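Phosphonopyruvate hydrolase (Variovorax sp., PDB 2HJP) catalyses the hydrolysis of phosphonopyruvate to pyruvate and phosphate, cleaving a carbon-phosphorus bond with the help of a divalent metal ion. Local coordinates at residues Asp54-Ser59 with Asp81-Phe86; Ile107-Lys112 with Gln135-Ala140; Ala140-Arg145 with Phe150-Arg155; Ala154-Leu159 with Gln166-Arg171; Ile185-Arg188 with Glu194-Ala197. All coordinates share one frame; numbering follows the deposited sequence.

In the fold
Contact 1 lies at the surface of the chain, where two active-site loops face each other mainly through water and magnesium. Contacts 2, 3 and 4 are buried and largely apolar, each setting a helix against a strand of the eight-stranded barrel. Contacts 2 and 3 both use helix 131-144, against neighbouring strands 106-110 and 151-156, and contacts 3 and 4 share strand 151-156. Contact 5 is partly buried, and its covering helix meets a polar loop. Carbon mostly meets carbon between helices and sheet, with one arginine bond in contact 3 and a water-bound lysine in contact 2; Asp81 takes contact 1 to the metal, and Arg155, His186 and Arg188 take contacts 3, 4 and 5 to phosphonopyruvate.

Contact 1 (Asp54-Ser59 with Asp81-Phe86); sequences DANILS and DIDTGF. With MG (magnesium ion), chain C; PPR (phosphonopyruvate), chain G.
The magnesium and substrate site of the barrel lies where the Asp54-Ser59 loop faces the Asp81-Phe86 loop, with Asn56 and Asp83 meeting between them. ND2 of Asn56 stands 3.2 Å from OD1 of Asp83; the two side chains run past each other in opposite directions, their amide and carboxylate planes 79° apart. Water does much of the remaining joining. One metal-bound water donates to Asp54 OD2 at 2.7 Å and also to Asp83 OD2 at 2.8 Å, clamping the two carboxylates together. A second water, off the metal, accepts from the backbone N of Asn56 at 2.7 Å and lies within reach of both carboxylates. Asp81 is the protein's direct ligand, its OD2 2.1 Å from magnesium; O2 and O2' of phosphonopyruvate and three waters complete six coordination. The other carboxylate oxygen, Asp81 OD1, accepts from Asp83 N at 2.9 Å in an Asx turn, met from above the carboxylate plane, a bond that probably steadies the first-shell carboxylate. Ile82 to Gly85 then form a type II' turn. Asp54, the inferred nucleophile, has OD1 2.5 Å from a metal-bound water that also approaches phosphonate O1P, and so sits in the second shell. A carboxylate first shell extended by water-held acidic side chains, at the C-terminal mouth of a beta/alpha barrel, characterises this PEP mutase/isocitrate lyase metal site.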
# COMPACT_ATOMS: atom_id res chain seq x y z
N ASP A 54 -7.50 18.35 5.30
CA ASP A 54 -7.63 17.50 6.49
C ASP A 54 -9.18 17.35 6.71
O ASP A 54 -9.71 17.93 7.64
CB ASP A 54 -6.95 18.22 7.69
CG ASP A 54 -7.00 17.39 8.98
OD1 ASP A 54 -6.93 18.00 10.09
OD2 ASP A 54 -7.11 16.15 8.88
N ALA A 55 -9.86 16.62 5.83
CA ALA A 55 -11.30 16.46 5.90
C ALA A 55 -11.61 15.03 5.52
O ALA A 55 -12.47 14.76 4.67
CB ALA A 55 -11.98 17.43 4.90
N ASN A 56 -10.88 14.10 6.13
CA ASN A 56 -11.05 12.67 5.86
C ASN A 56 -10.92 12.33 4.37
O ASN A 56 -11.59 11.43 3.84
CB ASN A 56 -12.40 12.17 6.39
CG ASN A 56 -12.79 12.78 7.76
OD1 ASN A 56 -13.57 13.76 7.86
ND2 ASN A 56 -12.26 12.20 8.81
N ILE A 57 -10.04 13.03 3.70
CA ILE A 57 -9.87 12.71 2.29
C ILE A 57 -8.75 11.74 2.14
O ILE A 57 -8.82 10.84 1.35
CB ILE A 57 -9.58 14.00 1.50
CG1 ILE A 57 -10.88 14.79 1.41
CG2 ILE A 57 -9.01 13.62 0.09
CD1 ILE A 57 -10.72 16.21 0.88
N LEU A 58 -7.70 11.92 2.93
CA LEU A 58 -6.55 11.05 2.85
C LEU A 58 -6.94 9.63 3.23
O LEU A 58 -7.67 9.43 4.18
CB LEU A 58 -5.49 11.56 3.83
CG LEU A 58 -4.14 10.89 3.74
CD1 LEU A 58 -3.33 11.42 2.50
CD2 LEU A 58 -3.46 11.17 5.05
N SER A 59 -6.49 8.64 2.46
CA SER A 59 -6.80 7.26 2.79
C SER A 59 -6.38 6.83 4.23
O SER A 59 -5.36 7.23 4.73
CB SER A 59 -6.09 6.38 1.77
OG SER A 59 -5.78 5.09 2.27
N ASP A 81 -3.27 9.94 15.47
CA ASP A 81 -4.53 10.63 15.23
C ASP A 81 -5.45 9.71 14.36
O ASP A 81 -5.12 9.42 13.22
CB ASP A 81 -4.23 11.92 14.46
CG ASP A 81 -5.46 12.76 14.18
OD1 ASP A 81 -6.61 12.37 14.51
OD2 ASP A 81 -5.25 13.86 13.60
N ILE A 82 -6.58 9.23 14.89
CA ILE A 82 -7.46 8.40 14.04
C ILE A 82 -8.76 9.11 13.70
O ILE A 82 -9.80 8.49 13.45
CB ILE A 82 -7.71 6.98 14.66
CG1 ILE A 82 -8.41 7.10 16.02
CG2 ILE A 82 -6.36 6.28 14.82
CD1 ILE A 82 -9.00 5.79 16.55
N ASP A 83 -8.68 10.44 13.68
CA ASP A 83 -9.81 11.29 13.31
C ASP A 83 -11.07 10.88 14.06
O ASP A 83 -11.06 10.95 15.29
CB ASP A 83 -10.04 11.24 11.79
CG ASP A 83 -8.94 12.02 10.97
OD1 ASP A 83 -9.19 12.21 9.74
OD2 ASP A 83 -7.84 12.43 11.50
N THR A 84 -12.14 10.48 13.34
CA THR A 84 -13.34 10.06 14.03
C THR A 84 -13.46 8.55 14.12
O THR A 84 -14.55 8.03 14.30
CB THR A 84 -14.65 10.59 13.39
OG1 THR A 84 -14.76 10.11 12.05
CG2 THR A 84 -14.68 12.06 13.39
N GLY A 85 -12.36 7.84 13.97
CA GLY A 85 -12.39 6.38 14.04
C GLY A 85 -12.67 5.72 12.71
O GLY A 85 -12.87 4.50 12.63
N PHE A 86 -12.68 6.53 11.66
CA PHE A 86 -12.98 6.03 10.30
C PHE A 86 -14.31 5.29 10.20
O PHE A 86 -14.42 4.38 9.41
CB PHE A 86 -11.88 5.09 9.81
CG PHE A 86 -10.54 5.71 9.85
CD1 PHE A 86 -10.24 6.77 8.97
CD2 PHE A 86 -9.61 5.37 10.83
CE1 PHE A 86 -9.06 7.49 9.10
CE2 PHE A 86 -8.43 6.07 10.96
CZ PHE A 86 -8.13 7.15 10.09
MG MG C . -6.26 15.62 13.13
C1 PPR G . -4.01 17.14 13.82
O1 PPR G . -2.81 17.57 14.07
O2' PPR G . -4.33 16.49 12.86
C2 PPR G . -5.02 17.53 14.86
C3 PPR G . -5.06 18.65 15.63
O2 PPR G . -5.99 16.62 15.00
P PPR G . -5.90 19.99 14.64
O1P PPR G . -7.35 19.45 14.44
O2P PPR G . -5.09 20.14 13.33
O3P PPR G . -5.91 21.15 15.53
O HOH W 1 -6.61 14.87 11.17
O HOH W 2 -9.20 14.31 8.26
O HOH W 3 -7.34 17.28 12.45
O HOH W 4 -8.00 14.70 13.91

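Contact 2 (Ile107-Lys112 with Gln135-Ala140); sequences IVMEDK and QGKIAA
Met109 leaves strand 106-110 with CG anti to its backbone N (chi1 -176°) and runs straight through chi2, then turns at chi3 (49°) to lay its methyl on helix 131-144. That last bend settles what is touched. CE lands between two consecutive helix residues, 3.7 Å from Ile138 CD1 and 4.0 Å from Lys137 CB, and it also rests on the Lys137 carbonyl, with Met109 CE to Lys137 O at 3.7 Å. The sulfur is nearer the lysine chain: Met109 SD lies 4.2 Å from Lys137 CE, the two chains crossing at a slant. Ile138 instead runs past the methionine in the opposite direction and goes on to touch Ala154 of the next strand.

Lys137 combines this apolar packing with a polar end. Its own kink at chi3 (75°) carries the aliphatic part past Met109, and the ammonium group reaches the loops at the strand ends. There NZ is hydrogen-bonded to the carbonyl oxygens of Thr84 and Gly87, and a water accepts from Lys137 NZ at 2.8 Å. The same water donates to Glu110 O and Lys112 O, each at 2.9 Å, tying the end of the strand back to the helix. The buried ammonium is thus satisfied by neutral oxygens, which probably stabilise its charge. A strand whose outward side chain packs on the helix that follows it in the chain is the strand-to-helix packing of a TIM-type beta/alpha barrel.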
# COMPACT_ATOMS: atom_id res chain seq x y z
N ILE A 107 -4.12 6.38 20.62
CA ILE A 107 -4.89 6.90 19.50
C ILE A 107 -5.71 8.01 20.15
O ILE A 107 -5.95 8.01 21.35
CB ILE A 107 -5.81 5.88 18.83
CG1 ILE A 107 -6.68 5.08 19.83
CG2 ILE A 107 -4.93 4.93 18.05
CD1 ILE A 107 -7.86 5.84 20.41
N VAL A 108 -6.01 9.01 19.34
CA VAL A 108 -6.85 10.17 19.68
C VAL A 108 -8.00 10.06 18.66
O VAL A 108 -7.79 10.03 17.45
CB VAL A 108 -6.12 11.52 19.49
CG1 VAL A 108 -7.15 12.76 19.69
CG2 VAL A 108 -5.01 11.61 20.50
N MET A 109 -9.23 10.04 19.18
CA MET A 109 -10.45 9.93 18.37
C MET A 109 -11.40 11.07 18.86
O MET A 109 -11.60 11.24 20.05
CB MET A 109 -11.10 8.55 18.59
CG MET A 109 -12.29 8.35 17.73
SD MET A 109 -12.96 6.69 17.78
CE MET A 109 -13.08 6.38 19.55
N GLU A 110 -11.92 11.85 17.93
CA GLU A 110 -12.81 13.01 18.27
C GLU A 110 -14.28 12.71 18.07
O GLU A 110 -14.66 11.80 17.30
CB GLU A 110 -12.41 14.22 17.40
CG GLU A 110 -12.61 13.91 15.90
CD GLU A 110 -11.53 14.58 15.01
OE1 GLU A 110 -11.87 14.97 13.89
OE2 GLU A 110 -10.37 14.71 15.46
N ASP A 111 -15.12 13.50 18.73
CA ASP A 111 -16.56 13.23 18.64
C ASP A 111 -17.33 14.00 17.54
O ASP A 111 -18.55 14.21 17.65
CB ASP A 111 -17.23 13.44 20.02
CG ASP A 111 -16.95 14.82 20.61
OD1 ASP A 111 -16.32 15.67 19.93
OD2 ASP A 111 -17.36 15.07 21.76
N LYS A 112 -16.62 14.42 16.50
CA LYS A 112 -17.29 15.10 15.39
C LYS A 112 -18.11 14.00 14.66
O LYS A 112 -17.76 12.81 14.70
CB LYS A 112 -16.26 15.69 14.43
CG LYS A 112 -15.36 16.71 15.08
CD LYS A 112 -14.79 17.81 14.13
CE LYS A 112 -13.98 17.29 12.98
NZ LYS A 112 -13.59 18.43 12.07
N GLN A 135 -19.64 7.29 23.44
CA GLN A 135 -19.30 6.41 24.54
C GLN A 135 -19.15 5.03 23.99
O GLN A 135 -18.22 4.34 24.39
CB GLN A 135 -20.38 6.43 25.62
CG GLN A 135 -20.34 7.69 26.53
CD GLN A 135 -21.33 7.55 27.69
OE1 GLN A 135 -20.97 7.58 28.89
NE2 GLN A 135 -22.59 7.37 27.33
N GLY A 136 -20.05 4.62 23.06
CA GLY A 136 -19.91 3.29 22.45
C GLY A 136 -18.57 3.13 21.68
O GLY A 136 -17.91 2.08 21.68
N LYS A 137 -18.20 4.17 20.95
CA LYS A 137 -16.94 4.16 20.19
C LYS A 137 -15.68 4.04 21.07
O LYS A 137 -14.74 3.30 20.79
CB LYS A 137 -16.92 5.40 19.31
CG LYS A 137 -17.96 5.27 18.15
CD LYS A 137 -18.13 6.58 17.41
CE LYS A 137 -16.93 6.84 16.51
NZ LYS A 137 -17.22 7.87 15.41
N ILE A 138 -15.67 4.77 22.16
CA ILE A 138 -14.54 4.72 23.08
C ILE A 138 -14.52 3.34 23.75
O ILE A 138 -13.45 2.73 23.88
CB ILE A 138 -14.75 5.81 24.18
CG1 ILE A 138 -14.47 7.17 23.54
CG2 ILE A 138 -13.85 5.56 25.41
CD1 ILE A 138 -13.03 7.45 23.04
N ALA A 139 -15.69 2.83 24.18
CA ALA A 139 -15.73 1.50 24.82
C ALA A 139 -15.26 0.43 23.81
O ALA A 139 -14.57 -0.52 24.19
CB ALA A 139 -17.18 1.18 25.32
N ALA A 140 -15.64 0.59 22.53
CA ALA A 140 -15.17 -0.36 21.48
C ALA A 140 -13.63 -0.29 21.36
O ALA A 140 -12.97 -1.34 21.15
CB ALA A 140 -15.81 -0.03 20.09
O HOH W 5 -17.06 10.54 16.33

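Contact 3 (Ala140-Arg145 with Phe150-Arg155); sequences AATAAR and FVVIAR. With PPR (phosphonopyruvate), chain G.
Over one face of the Arg145 guanidinium sits the methyl of Thr142, CG2 lying 3.5 Å above the plane and toward its rim, while the carbonyl oxygen of Phe150 comes to its edge. The guanidinium and the Phe150 ring stand nearly perpendicular, their planes 84° apart. NH1 of Arg145 donates to Phe150 O at 2.9 Å, approaching almost in line with the C=O bond (162°), although the oxygen is tilted somewhat from the guanidinium plane. NH1 has a stronger partner in Asp181, whose OD2 forms a salt bridge with it and also accepts from the backbone N of Val152. The arginine thus binds the carbonyl just before strand 151-156 and the carboxylate just before the neighbouring strand 182-185.

Its aliphatic part packs as well. With CG in the cramped position between backbone N and carbonyl carbon (chi1 82°), the chain passes the ring obliquely, Arg145 CB lying 3.9 Å from Phe150 CD2. Val152 makes the contacts farther along: its CG2 meets Thr142 CG2 at 3.9 Å, the two side chains crossing at about a right angle, and its CG1 lies 4.1 Å from Ala141 CB.

Helix 131-144 thus ends against the beginning of strand 151-156. Ala141 also touches Val92 and Val96 of helix 89-102, Phe150 and Val152 both rest on Ile107 of the neighbouring strand 106-110, and Val152 meets Ile138 one turn earlier in the same helix.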
# COMPACT_ATOMS: atom_id res chain seq x y z
N ALA A 140 -15.64 0.59 22.53
CA ALA A 140 -15.17 -0.36 21.48
C ALA A 140 -13.63 -0.29 21.36
O ALA A 140 -12.97 -1.34 21.15
CB ALA A 140 -15.81 -0.03 20.09
N ALA A 141 -13.06 0.92 21.47
CA ALA A 141 -11.64 1.08 21.35
C ALA A 141 -10.94 0.42 22.51
O ALA A 141 -9.94 -0.29 22.30
CB ALA A 141 -11.22 2.58 21.27
N THR A 142 -11.42 0.68 23.74
CA THR A 142 -10.78 0.05 24.88
C THR A 142 -10.99 -1.46 24.92
O THR A 142 -10.14 -2.18 25.43
CB THR A 142 -11.20 0.65 26.26
OG1 THR A 142 -12.62 0.48 26.45
CG2 THR A 142 -10.78 2.16 26.32
N ALA A 143 -12.12 -1.93 24.40
CA ALA A 143 -12.39 -3.39 24.32
C ALA A 143 -11.43 -4.04 23.27
O ALA A 143 -10.93 -5.16 23.44
CB ALA A 143 -13.87 -3.66 23.86
N ALA A 144 -11.18 -3.33 22.17
CA ALA A 144 -10.35 -3.86 21.09
C ALA A 144 -8.83 -3.90 21.34
O ALA A 144 -8.13 -4.72 20.74
CB ALA A 144 -10.64 -3.07 19.78
N ARG A 145 -8.31 -3.05 22.22
CA ARG A 145 -6.88 -3.04 22.47
C ARG A 145 -6.42 -4.32 23.17
O ARG A 145 -7.17 -4.87 23.97
CB ARG A 145 -6.47 -1.81 23.33
CG ARG A 145 -6.64 -1.92 24.78
CD ARG A 145 -6.26 -0.66 25.67
NE ARG A 145 -7.23 -0.58 26.79
CZ ARG A 145 -7.47 0.50 27.53
NH1 ARG A 145 -6.82 1.66 27.32
NH2 ARG A 145 -8.44 0.45 28.45
N PHE A 150 -1.84 0.47 26.35
CA PHE A 150 -2.11 1.28 25.16
C PHE A 150 -3.18 2.30 25.60
O PHE A 150 -4.13 1.92 26.24
CB PHE A 150 -2.72 0.39 24.09
CG PHE A 150 -3.16 1.12 22.84
CD1 PHE A 150 -2.25 1.32 21.76
CD2 PHE A 150 -4.50 1.49 22.67
CE1 PHE A 150 -2.70 1.87 20.52
CE2 PHE A 150 -4.94 2.03 21.44
CZ PHE A 150 -4.03 2.22 20.38
N VAL A 151 -3.04 3.55 25.18
CA VAL A 151 -3.87 4.64 25.64
C VAL A 151 -4.93 5.14 24.69
O VAL A 151 -4.63 5.45 23.55
CB VAL A 151 -2.90 5.84 25.99
CG1 VAL A 151 -3.65 7.08 26.33
CG2 VAL A 151 -1.98 5.38 27.11
N VAL A 152 -6.16 5.27 25.19
CA VAL A 152 -7.22 5.77 24.35
C VAL A 152 -7.62 7.16 24.82
O VAL A 152 -8.10 7.35 25.94
CB VAL A 152 -8.41 4.82 24.44
CG1 VAL A 152 -9.62 5.43 23.70
CG2 VAL A 152 -7.99 3.44 23.93
N ILE A 153 -7.43 8.13 23.93
CA ILE A 153 -7.68 9.54 24.20
C ILE A 153 -8.88 10.00 23.44
O ILE A 153 -8.96 9.85 22.22
CB ILE A 153 -6.43 10.40 23.76
CG1 ILE A 153 -5.18 9.88 24.50
CG2 ILE A 153 -6.61 11.93 24.11
CD1 ILE A 153 -3.85 10.36 23.93
N ALA A 154 -9.85 10.56 24.18
CA ALA A 154 -11.05 11.07 23.55
C ALA A 154 -10.91 12.58 23.39
O ALA A 154 -10.66 13.33 24.36
CB ALA A 154 -12.27 10.76 24.42
N ARG A 155 -11.16 13.02 22.19
CA ARG A 155 -11.10 14.43 21.90
C ARG A 155 -12.48 15.04 21.84
O ARG A 155 -13.36 14.57 21.09
CB ARG A 155 -10.31 14.64 20.61
CG ARG A 155 -10.47 16.00 19.97
CD ARG A 155 -9.50 16.17 18.76
NE ARG A 155 -9.95 17.24 17.87
CZ ARG A 155 -9.24 17.79 16.88
NH1 ARG A 155 -8.00 17.39 16.65
NH2 ARG A 155 -9.79 18.70 16.08
C1 PPR G . -4.01 17.14 13.82
O1 PPR G . -2.81 17.57 14.07
O2' PPR G . -4.33 16.49 12.86
C2 PPR G . -5.02 17.53 14.86
C3 PPR G . -5.06 18.65 15.63
O2 PPR G . -5.99 16.62 15.00
P PPR G . -5.90 19.99 14.64
O1P PPR G . -7.35 19.45 14.44
O2P PPR G . -5.09 20.14 13.33
O3P PPR G . -5.91 21.15 15.53

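Contact 4 (Ala154-Leu159 with Gln166-Arg171); sequences ARVEAL and QEAVRR. With PPR (phosphonopyruvate), chain G.
Ala168 is the small surface of helix 165-177 on which three residues converge. Ala158 CB comes 3.7 Å from Ala168 CA, Leu159 CD2 reaches Ala168 CB at 3.8 Å, and Val156 CG1 lies 3.7 Å from Ala168 O. One turn on, Arg171 lays its extended chain alongside, CD against the Ala158 methyl. Its NE donates to Glu167 OE2 at 2.8 Å, part of a salt bridge within the helix.

Beyond this packing, on the other side of the strand, Arg155 extends into the barrel, while its neighbour Val156 faces the helix. NE and NH2 of Arg155 grip a single oxygen side-on, Glu157 OE2, with NE at 2.6 Å, and this salt bridge fixes the rotation of the guanidinium. Turned so, NH2 and NH1 of Arg155 both donate to phosphonate O1P, at 3.0 and 3.1 Å, and NH1 also makes a weak bond to O2 of phosphonopyruvate. With a leucine in place of Arg155, phosphonate O1P would probably lose both of these donors and the Glu157 carboxylate its charged mate. Strand, loop and returning helix form part of a beta-alpha-beta unit, with the substrate held at the strand's C-terminal end, as in TIM-barrel enzymes.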
# COMPACT_ATOMS: atom_id res chain seq x y z
N ALA A 154 -9.85 10.56 24.18
CA ALA A 154 -11.05 11.07 23.55
C ALA A 154 -10.91 12.58 23.39
O ALA A 154 -10.66 13.33 24.36
CB ALA A 154 -12.27 10.76 24.42
N ARG A 155 -11.16 13.02 22.19
CA ARG A 155 -11.10 14.43 21.90
C ARG A 155 -12.48 15.04 21.84
O ARG A 155 -13.36 14.57 21.09
CB ARG A 155 -10.31 14.64 20.61
CG ARG A 155 -10.47 16.00 19.97
CD ARG A 155 -9.50 16.17 18.76
NE ARG A 155 -9.95 17.24 17.87
CZ ARG A 155 -9.24 17.79 16.88
NH1 ARG A 155 -8.00 17.39 16.65
NH2 ARG A 155 -9.79 18.70 16.08
N VAL A 156 -12.68 16.05 22.67
CA VAL A 156 -13.97 16.74 22.80
C VAL A 156 -13.97 18.02 21.95
O VAL A 156 -13.19 18.93 22.22
CB VAL A 156 -14.22 17.09 24.34
CG1 VAL A 156 -15.44 18.02 24.50
CG2 VAL A 156 -14.37 15.82 25.16
N GLU A 157 -14.84 18.07 20.95
CA GLU A 157 -14.98 19.19 20.01
C GLU A 157 -16.07 20.20 20.39
O GLU A 157 -16.27 21.21 19.68
CB GLU A 157 -15.35 18.65 18.63
CG GLU A 157 -14.28 17.93 17.88
CD GLU A 157 -13.25 18.89 17.38
OE1 GLU A 157 -13.58 19.78 16.58
OE2 GLU A 157 -12.12 18.75 17.82
N ALA A 158 -16.79 19.94 21.47
CA ALA A 158 -17.89 20.81 21.88
C ALA A 158 -17.54 22.33 22.01
O ALA A 158 -18.39 23.18 21.70
CB ALA A 158 -18.50 20.28 23.18
N LEU A 159 -16.34 22.69 22.48
CA LEU A 159 -16.00 24.13 22.56
C LEU A 159 -15.96 24.70 21.12
O LEU A 159 -16.61 25.70 20.79
CB LEU A 159 -14.65 24.36 23.27
CG LEU A 159 -14.67 24.02 24.78
CD1 LEU A 159 -13.40 24.41 25.52
CD2 LEU A 159 -15.80 24.77 25.36
N GLN A 166 -20.35 23.81 29.73
CA GLN A 166 -21.10 22.76 30.44
C GLN A 166 -21.15 21.45 29.62
O GLN A 166 -20.89 20.40 30.15
CB GLN A 166 -22.55 23.23 30.77
N GLU A 167 -21.48 21.53 28.33
CA GLU A 167 -21.59 20.39 27.42
C GLU A 167 -20.20 19.72 27.16
O GLU A 167 -20.09 18.49 27.12
CB GLU A 167 -22.21 20.87 26.09
CG GLU A 167 -22.34 19.78 25.00
CD GLU A 167 -23.28 18.63 25.40
OE1 GLU A 167 -23.72 18.61 26.58
OE2 GLU A 167 -23.30 17.57 24.71
N ALA A 168 -19.15 20.55 26.99
CA ALA A 168 -17.79 20.06 26.79
C ALA A 168 -17.43 19.25 28.02
O ALA A 168 -16.93 18.10 27.89
CB ALA A 168 -16.79 21.26 26.59
N VAL A 169 -17.70 19.78 29.23
CA VAL A 169 -17.37 18.99 30.43
C VAL A 169 -18.23 17.74 30.57
O VAL A 169 -17.76 16.67 31.00
CB VAL A 169 -17.48 19.81 31.73
CG1 VAL A 169 -17.46 18.87 32.97
CG2 VAL A 169 -16.34 20.79 31.75
N ARG A 170 -19.51 17.87 30.21
CA ARG A 170 -20.40 16.73 30.28
C ARG A 170 -19.88 15.61 29.37
O ARG A 170 -19.90 14.43 29.74
CB ARG A 170 -21.80 17.16 29.83
CG ARG A 170 -22.75 15.98 29.79
NH2 ARG A 170 -24.59 19.07 30.31
N ARG A 171 -19.46 15.98 28.15
CA ARG A 171 -18.93 14.99 27.20
C ARG A 171 -17.65 14.39 27.70
O ARG A 171 -17.48 13.17 27.66
CB ARG A 171 -18.72 15.60 25.81
CG ARG A 171 -20.03 15.67 25.05
CD ARG A 171 -19.95 16.45 23.73
NE ARG A 171 -21.27 16.52 23.11
CZ ARG A 171 -21.77 15.64 22.24
NH1 ARG A 171 -21.07 14.58 21.84
NH2 ARG A 171 -23.01 15.76 21.79
C1 PPR G . -4.01 17.14 13.82
O1 PPR G . -2.81 17.57 14.07
O2' PPR G . -4.33 16.49 12.86
C2 PPR G . -5.02 17.53 14.86
C3 PPR G . -5.06 18.65 15.63
O2 PPR G . -5.99 16.62 15.00
P PPR G . -5.90 19.99 14.64
O1P PPR G . -7.35 19.45 14.44
O2P PPR G . -5.09 20.14 13.33
O3P PPR G . -5.91 21.15 15.53

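Contact 5 (Ile185-Arg188 with Glu194-Ala197); sequences IHSR and EILA. With PPR (phosphonopyruvate), chain G.
Extended backbone just past strand 182-185 brings Ser187 CA within 6.5 Å of Ile195 CA on helix 193-201, with the Ser187 side chain directed to the helix and those of His186 and Arg188 directed off it. Ser187 OG is modelled 2.3 Å from Glu194 OE1, as a donor to it; so short a bond leaves its exact geometry doubtful. The same hydroxyl is hydrogen-bonded to the backbone N of Gln189, within the loop.

The other two side chains serve the substrate. Phosphonate O3P lies in the plane of the His186 ring, 2.8 Å from NE2, and the N-H points almost straight at the oxygen (164°). Arg188, turned back at chi2 (-79°), brings NH1 to 2.8 Å from the same O3P, and its NH2 donates to O1P at 3.2 Å. His186 NE2 also lies over one face of the Arg188 guanidinium, toward its rim. Replacing His186 by alanine is likely to cost O3P the straighter of its two N-H donors here and leave one face of the Arg188 guanidinium without this neighbour.

Arg188 NH2 comes close to Arg155 NH2, two positive groups gathered round one phosphonate. Basic side chains from the end of one strand and the loop after the next, gathered at the C-terminal mouth of the barrel, form one side of the phosphonopyruvate pocket.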
# COMPACT_ATOMS: atom_id res chain seq x y z
N ILE A 185 -9.14 18.34 25.14
CA ILE A 185 -10.15 19.39 25.00
C ILE A 185 -9.53 20.37 24.01
O ILE A 185 -8.45 20.90 24.21
CB ILE A 185 -10.51 20.05 26.37
CG1 ILE A 185 -11.54 21.16 26.18
CG2 ILE A 185 -9.22 20.60 27.11
CD1 ILE A 185 -12.95 20.68 25.85
N HIS A 186 -10.25 20.59 22.92
CA HIS A 186 -9.69 21.46 21.90
C HIS A 186 -10.34 22.85 21.79
O HIS A 186 -11.50 23.09 22.18
CB HIS A 186 -9.73 20.72 20.56
CG HIS A 186 -8.61 21.09 19.62
ND1 HIS A 186 -7.51 21.83 20.00
CD2 HIS A 186 -8.45 20.85 18.29
CE1 HIS A 186 -6.73 22.04 18.96
NE2 HIS A 186 -7.28 21.46 17.90
N SER A 187 -9.56 23.78 21.26
CA SER A 187 -10.01 25.17 21.08
C SER A 187 -9.24 25.83 19.92
O SER A 187 -8.05 25.58 19.75
CB SER A 187 -9.79 26.00 22.36
OG SER A 187 -10.15 27.36 22.15
N ARG A 188 -9.94 26.64 19.13
CA ARG A 188 -9.35 27.36 18.00
C ARG A 188 -9.23 28.85 18.31
O ARG A 188 -8.89 29.63 17.40
CB ARG A 188 -10.22 27.28 16.75
CG ARG A 188 -10.51 25.92 16.24
CD ARG A 188 -9.38 25.34 15.48
NE ARG A 188 -9.79 23.99 15.10
CZ ARG A 188 -8.95 23.02 14.77
NH1 ARG A 188 -7.64 23.24 14.77
NH2 ARG A 188 -9.45 21.83 14.48
N GLU A 194 -10.85 30.23 27.06
CA GLU A 194 -11.83 29.17 26.93
C GLU A 194 -11.24 27.85 27.45
O GLU A 194 -11.84 27.18 28.26
CB GLU A 194 -12.24 29.15 25.46
CG GLU A 194 -13.02 28.00 25.00
CD GLU A 194 -13.28 28.05 23.52
OE1 GLU A 194 -12.40 27.74 22.68
OE2 GLU A 194 -14.41 28.42 23.19
N ILE A 195 -10.03 27.51 26.99
CA ILE A 195 -9.33 26.34 27.45
C ILE A 195 -9.03 26.43 28.96
O ILE A 195 -9.33 25.51 29.70
CB ILE A 195 -7.99 26.12 26.63
CG1 ILE A 195 -8.37 25.61 25.25
CG2 ILE A 195 -7.04 25.11 27.32
CD1 ILE A 195 -7.96 26.56 24.27
N LEU A 196 -8.45 27.52 29.42
CA LEU A 196 -8.18 27.60 30.87
C LEU A 196 -9.45 27.49 31.73
O LEU A 196 -9.41 26.87 32.81
CB LEU A 196 -7.42 28.89 31.17
CG LEU A 196 -6.05 29.03 30.55
CD1 LEU A 196 -5.48 30.46 30.84
CD2 LEU A 196 -5.16 27.95 31.20
N ALA A 197 -10.56 28.10 31.31
CA ALA A 197 -11.81 27.97 32.06
C ALA A 197 -12.28 26.51 32.07
O ALA A 197 -12.78 26.01 33.10
CB ALA A 197 -12.91 28.87 31.46
C1 PPR G . -4.01 17.14 13.82
O1 PPR G . -2.81 17.57 14.07
O2' PPR G . -4.33 16.49 12.86
C2 PPR G . -5.02 17.53 14.86
C3 PPR G . -5.06 18.65 15.63
O2 PPR G . -5.99 16.62 15.00
P PPR G . -5.90 19.99 14.64
O1P PPR G . -7.35 19.45 14.44
O2P PPR G . -5.09 20.14 13.33
O3P PPR G . -5.91 21.15 15.53